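PDB 3PIV: interferon, which probably acts as a secreted type I interferon, an antiviral cytokine that signals by binding a cell-surface cytokine receptor. Local coordinates for residues A[151-154]-A[155-159]. Numbering follows the deposited sequence.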
ATOM      1  N   MET A 151      -6.470  -4.013  -2.341  1.00 13.46           N
ATOM      2  CA  MET A 151      -5.625  -4.194  -3.518  1.00 16.34           C
ATOM      3  C   MET A 151      -5.789  -5.581  -4.106  1.00 11.85           C
ATOM      4  O   MET A 151      -5.791  -5.745  -5.305  1.00 15.32           O
ATOM      5  CB  MET A 151      -4.150  -3.923  -3.201  1.00 12.30           C
ATOM      6  CG  MET A 151      -3.861  -2.450  -2.942  1.00 13.88           C
ATOM      7  SD  MET A 151      -2.282  -2.209  -2.102  1.00 17.56           S
ATOM      8  CE  MET A 151      -1.181  -2.122  -3.519  1.00 12.42           C
ATOM      9  N   ASP A 152      -5.943  -6.571  -3.243  1.00 17.80           N
ATOM     10  CA  ASP A 152      -6.080  -7.959  -3.671  1.00 22.74           C
ATOM     11  C   ASP A 152      -7.378  -8.188  -4.462  1.00 19.60           C
ATOM     12  O   ASP A 152      -7.427  -8.992  -5.392  1.00 17.42           O
ATOM     13  CB  ASP A 152      -6.036  -8.870  -2.442  1.00 20.16           C
ATOM     14  CG  ASP A 152      -6.181 -10.330  -2.794  1.00 27.34           C
ATOM     15  OD1 ASP A 152      -5.203 -10.928  -3.300  1.00 26.91           O
ATOM     16  OD2 ASP A 152      -7.274 -10.881  -2.556  1.00 24.75           O
ATOM     17  N   ILE A 153      -8.424  -7.470  -4.086  1.00 17.07           N
ATOM     18  CA  ILE A 153      -9.683  -7.533  -4.804  1.00 18.81           C
ATOM     19  C   ILE A 153      -9.487  -6.953  -6.196  1.00 19.00           C
ATOM     20  O   ILE A 153      -9.850  -7.558  -7.193  1.00 20.74           O
ATOM     21  CB  ILE A 153     -10.788  -6.758  -4.063  1.00 17.18           C
ATOM     22  CG1 ILE A 153     -11.151  -7.474  -2.755  1.00 18.17           C
ATOM     23  CG2 ILE A 153     -12.021  -6.595  -4.945  1.00 18.77           C
ATOM     24  CD1 ILE A 153     -12.270  -6.793  -1.998  1.00 14.34           C
ATOM     25  N   ILE A 154      -8.888  -5.777  -6.249  1.00 19.94           N
ATOM     26  CA  ILE A 154      -8.586  -5.128  -7.518  1.00 19.59           C
ATOM     27  C   ILE A 154      -7.719  -6.005  -8.417  1.00 21.96           C
ATOM     28  O   ILE A 154      -7.942  -6.061  -9.621  1.00 20.94           O
ATOM     29  CB  ILE A 154      -7.900  -3.777  -7.289  1.00 18.58           C
ATOM     30  CG1 ILE A 154      -8.911  -2.784  -6.693  1.00 20.92           C
ATOM     31  CG2 ILE A 154      -7.283  -3.259  -8.586  1.00 17.79           C
ATOM     32  CD1 ILE A 154      -8.260  -1.561  -6.083  1.00 20.08           C
ATOM     33  N   ALA A 155      -6.729  -6.680  -7.842  1.00 20.05           N
ATOM     34  CA  ALA A 155      -5.881  -7.561  -8.624  1.00 22.32           C
ATOM     35  C   ALA A 155      -6.700  -8.735  -9.150  1.00 27.00           C
ATOM     36  O   ALA A 155      -6.622  -9.066 -10.331  1.00 26.41           O
ATOM     37  CB  ALA A 155      -4.691  -8.053  -7.805  1.00 19.16           C
ATOM     38  N   SER A 156      -7.488  -9.359  -8.277  1.00 24.97           N
ATOM     39  CA  SER A 156      -8.367 -10.440  -8.708  1.00 26.12           C
ATOM     40  C   SER A 156      -9.182  -9.984  -9.894  1.00 24.82           C
ATOM     41  O   SER A 156      -9.162 -10.625 -10.945  1.00 28.84           O
ATOM     42  CB  SER A 156      -9.329 -10.885  -7.598  1.00 19.64           C
ATOM     43  OG  SER A 156      -8.670 -11.674  -6.634  1.00 34.14           O
ATOM     44  N   ASN A 157      -9.917  -8.884  -9.716  1.00 27.58           N
ATOM     45  CA  ASN A 157     -10.838  -8.415 -10.751  1.00 24.65           C
ATOM     46  C   ASN A 157     -10.082  -7.992 -12.000  1.00 25.10           C
ATOM     47  O   ASN A 157     -10.585  -8.114 -13.109  1.00 30.50           O
ATOM     48  CB  ASN A 157     -11.715  -7.261 -10.260  1.00 22.34           C
ATOM     49  CG  ASN A 157     -12.599  -7.634  -9.068  1.00 30.98           C
ATOM     50  OD1 ASN A 157     -12.983  -8.795  -8.878  1.00 35.61           O
ATOM     51  ND2 ASN A 157     -12.938  -6.629  -8.265  1.00 33.22           N
ATOM     52  N   ALA A 158      -8.869  -7.485 -11.816  1.00 29.17           N
ATOM     53  CA  ALA A 158      -8.062  -7.041 -12.946  1.00 28.99           C
ATOM     54  C   ALA A 158      -7.699  -8.235 -13.831  1.00 34.92           C
ATOM     55  O   ALA A 158      -7.889  -8.197 -15.050  1.00 37.43           O
ATOM     56  CB  ALA A 158      -6.817  -6.312 -12.471  1.00 26.47           C
ATOM     57  N   ARG A 159      -7.187  -9.296 -13.207  1.00 32.04           N
ATOM     58  CA  ARG A 159      -6.954 -10.565 -13.896  1.00 39.52           C
ATOM     59  C   ARG A 159      -8.299 -11.268 -14.138  1.00 39.74           C
ATOM     60  O   ARG A 159      -8.648 -11.607 -15.269  1.00 39.10           O
ATOM     61  CB  ARG A 159      -6.014 -11.468 -13.078  1.00 31.12           C
TER
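The carbonyl oxygen of Asp152 is gripped twice by Ser156, one turn further along the helix. Ser156 N donates the usual helical bond to Asp152 O, 2.9 Å long and close to straight at 167°, while the hydroxyl OG gives a second, longer one of 3.2 Å to the same oxygen. Amide and hydroxyl reach it from opposite faces of the carbonyl plane. The serine can fold back like this because a chi1 of -76° swings OG to the side of its own amide N, away from its carbonyl carbon, which brings the hydroxyl back over the preceding turn. The carboxylate of Asp152 turns elsewhere: OD1 takes a hydrogen bond from Thr14 and OD2 forms a salt bridge with Arg11, which tie this buried acid to helix 10-23.

All of this belongs to the last turns of helix 134-158, the C-terminal helix of the type I interferon helical bundle, and the i to i+4 hydrogen bonding continues through them. Asn157 N meets Ile153 O at 2.9 Å. Ala158 N to Ile154 O is shorter, 2.8 Å, but more bent, with an angle of 140° at the hydrogen.

On the exposed side Ile153 and Asn157 lie alongside each other, their side chains leaving the helix in a common direction. The methyl CG2 of Ile153 leans against the amide ND2 of Asn157 at 3.4 Å. ND2 also comes near Ile153 O, at an angle too poor for a hydrogen bond. The other flank faces the bundle: Met151 packs on Leu55 and Leu59 of helix 48-66, Ile154 on Tyr40 and Gln51, and the methyl of Ala155 on Tyr10.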